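Long-range contact in proteolytically activated form of PPO4 Tyrosinase (Agaricus bisporus var. bisporus H97, PDB 4OUA), which catalyses the copper-dependent o-hydroxylation of monophenols and the oxidation of the resulting o-diphenols to o-quinones, the initial step of melanin synthesis: residues L126-W131 / H281-D286. Sequence-based numbering, arbitrary orientation.
Sequences LRQPYW and HHSNVD. With CU1 (copper (I) ion), chain D.
Ser283 and Asn284, neighbours on one side of helix 277-295, meet the extended loop 126-131 that follows helix 116-125. Ser283 holds its OG anti to the backbone N (chi1 172°), which carries the hydroxyl out toward the loop, and OG donates a hydrogen bond of 3.0 Å to Gln128 O. The donor sits well above the carbonyl plane. Serine is small and carries a hydroxyl donor, which suits it to a place beside the carbonyl of Gln128, and its CB packs against Gln128 CG at 3.8 Å.

Next to Ser283 on the helix, Asn284 brings its amide to the Tyr130 ring and the Trp131 carbonyl. Its OD1 approaches the ring obliquely, 3.3 Å from Tyr130 CD1, with ring and amide planes 25° apart, and accepts a hydrogen bond from Arg287 NE on the same helix; Asn284 CG packs against Trp131 O. Tyr130 starts toward the helix, but its CG lies between the backbone N and the carbonyl carbon (chi1 63°), and the phenol runs on past the amide and away.

Helix 277-295 supplies a ligand to the type-3 dicopper centre, which is built into the helical core of the tyrosinase fold. While Ser283 and Asn284 serve the loop, His282 points away from it and binds a copper ion through NE2 at 2.0 Å, with His250, His254 and a water completing the site. Imidazole suits this role because its ring nitrogen offers a lone pair to the metal. Trp131 brings its CB to 4.4 Å from His281 N, and its indole packs against Leu280, Ile253 and Val257, joining the loop to helix 246-258 as well.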
loop_
_atom_site.group_PDB
_atom_site.type_symbol
_atom_site.label_atom_id
_atom_site.label_comp_id
_atom_site.label_asym_id
_atom_site.label_seq_id
_atom_site.Cartn_x
_atom_site.Cartn_y
_atom_site.Cartn_z
ATOM N N LEU A 126 2.061 16.169 1.146
ATOM C CA LEU A 126 1.158 15.031 1.263
ATOM C C LEU A 126 1.815 13.722 0.832
ATOM O O LEU A 126 2.377 13.623 -0.258
ATOM C CB LEU A 126 -0.110 15.265 0.442
ATOM C CG LEU A 126 -1.150 14.146 0.538
ATOM C CD1 LEU A 126 -1.551 13.918 1.986
ATOM C CD2 LEU A 126 -2.365 14.463 -0.315
ATOM N N ARG A 127 1.734 12.722 1.704
ATOM C CA ARG A 127 2.273 11.397 1.430
ATOM C C ARG A 127 1.300 10.332 1.923
ATOM O O ARG A 127 0.435 10.613 2.750
ATOM C CB ARG A 127 3.639 11.215 2.097
ATOM C CG ARG A 127 4.706 12.201 1.650
ATOM C CD ARG A 127 5.115 11.965 0.206
ATOM N NE ARG A 127 6.274 12.770 -0.167
ATOM C CZ ARG A 127 6.206 14.035 -0.569
ATOM N NH1 ARG A 127 5.033 14.645 -0.649
ATOM N NH2 ARG A 127 7.312 14.693 -0.890
ATOM N N GLN A 128 1.444 9.111 1.421
ATOM C CA GLN A 128 0.555 8.024 1.816
ATOM C C GLN A 128 0.814 7.574 3.252
ATOM O O GLN A 128 1.874 7.027 3.556
ATOM C CB GLN A 128 0.703 6.838 0.861
ATOM C CG GLN A 128 -0.143 5.628 1.241
ATOM C CD GLN A 128 -1.629 5.940 1.293
ATOM O OE1 GLN A 128 -2.311 5.611 2.263
ATOM N NE2 GLN A 128 -2.139 6.572 0.242
ATOM N N PRO A 129 -0.164 7.801 4.143
ATOM C CA PRO A 129 -0.066 7.385 5.547
ATOM C C PRO A 129 -0.012 5.867 5.684
ATOM O O PRO A 129 -0.480 5.158 4.793
ATOM C CB PRO A 129 -1.348 7.945 6.169
ATOM C CG PRO A 129 -2.303 8.040 5.031
ATOM C CD PRO A 129 -1.467 8.417 3.841
ATOM N N TYR A 130 0.554 5.377 6.782
ATOM C CA TYR A 130 0.681 3.937 6.979
ATOM C C TYR A 130 -0.142 3.459 8.167
ATOM O O TYR A 130 -0.349 4.192 9.134
ATOM C CB TYR A 130 2.150 3.542 7.163
ATOM C CG TYR A 130 2.813 4.124 8.394
ATOM C CD1 TYR A 130 2.680 3.512 9.633
ATOM C CD2 TYR A 130 3.581 5.278 8.314
ATOM C CE1 TYR A 130 3.285 4.038 10.757
ATOM C CE2 TYR A 130 4.191 5.810 9.434
ATOM C CZ TYR A 130 4.038 5.186 10.653
ATOM O OH TYR A 130 4.643 5.710 11.772
ATOM N N TRP A 131 -0.607 2.219 8.072
ATOM C CA TRP A 131 -1.421 1.597 9.107
ATOM C C TRP A 131 -0.558 0.682 9.976
ATOM O O TRP A 131 -0.293 -0.464 9.614
ATOM C CB TRP A 131 -2.569 0.819 8.459
ATOM C CG TRP A 131 -3.464 0.085 9.406
ATOM C CD1 TRP A 131 -3.617 0.308 10.743
ATOM C CD2 TRP A 131 -4.334 -1.004 9.078
ATOM N NE1 TRP A 131 -4.530 -0.575 11.269
ATOM C CE2 TRP A 131 -4.984 -1.392 10.265
ATOM C CE3 TRP A 131 -4.625 -1.690 7.895
ATOM C CZ2 TRP A 131 -5.907 -2.432 10.303
ATOM C CZ3 TRP A 131 -5.540 -2.723 7.935
ATOM C CH2 TRP A 131 -6.171 -3.083 9.131
ATOM N N HIS A 281 -2.202 -0.278 4.236
ATOM C CA HIS A 281 -1.529 -1.510 4.621
ATOM C C HIS A 281 -0.116 -1.561 4.058
ATOM O O HIS A 281 0.860 -1.659 4.803
ATOM C CB HIS A 281 -2.321 -2.729 4.141
ATOM C CG HIS A 281 -1.696 -4.039 4.508
ATOM N ND1 HIS A 281 -1.857 -5.183 3.752
ATOM C CD2 HIS A 281 -0.909 -4.388 5.553
ATOM C CE1 HIS A 281 -1.206 -6.178 4.322
ATOM N NE2 HIS A 281 -0.613 -5.722 5.411
ATOM N N HIS A 282 -0.015 -1.489 2.736
ATOM C CA HIS A 282 1.260 -1.661 2.054
ATOM C C HIS A 282 2.170 -0.445 2.189
ATOM O O HIS A 282 3.349 -0.505 1.837
ATOM C CB HIS A 282 1.022 -1.992 0.582
ATOM C CG HIS A 282 0.637 -3.419 0.348
ATOM N ND1 HIS A 282 1.550 -4.385 -0.017
ATOM C CD2 HIS A 282 -0.557 -4.049 0.446
ATOM C CE1 HIS A 282 0.933 -5.546 -0.145
ATOM N NE2 HIS A 282 -0.347 -5.371 0.136
ATOM N N SER A 283 1.621 0.693 2.725
ATOM C CA SER A 283 2.468 1.815 3.106
ATOM C C SER A 283 3.230 1.438 4.368
ATOM O O SER A 283 4.382 1.829 4.556
ATOM C CB SER A 283 1.644 3.081 3.338
ATOM O OG SER A 283 2.450 4.111 3.887
ATOM N N ASN A 284 2.568 0.668 5.226
ATOM C CA ASN A 284 3.169 0.184 6.459
ATOM C C ASN A 284 4.063 -1.021 6.195
ATOM O O ASN A 284 5.073 -1.217 6.870
ATOM C CB ASN A 284 2.085 -0.170 7.478
ATOM C CG ASN A 284 2.656 -0.601 8.812
ATOM O OD1 ASN A 284 3.221 0.210 9.547
ATOM N ND2 ASN A 284 2.502 -1.880 9.138
ATOM N N VAL A 285 3.678 -1.829 5.211
ATOM C CA VAL A 285 4.507 -2.943 4.775
ATOM C C VAL A 285 5.833 -2.411 4.252
ATOM O O VAL A 285 6.882 -3.028 4.434
ATOM C CB VAL A 285 3.818 -3.777 3.681
ATOM C CG1 VAL A 285 4.804 -4.751 3.049
ATOM C CG2 VAL A 285 2.616 -4.512 4.255
ATOM N N ASP A 286 5.774 -1.251 3.606
ATOM C CA ASP A 286 6.970 -0.609 3.084
ATOM C C ASP A 286 7.801 -0.025 4.219
ATOM O O ASP A 286 9.027 0.032 4.133
ATOM C CB ASP A 286 6.600 0.482 2.080
ATOM C CG ASP A 286 7.806 1.042 1.359
ATOM O OD1 ASP A 286 8.199 0.464 0.325
ATOM O OD2 ASP A 286 8.362 2.058 1.826
HETATM CU CU CU1 D . -0.964 -7.231 -0.070
HETATM O O HOH W 1 -0.706 -8.306 -2.052
#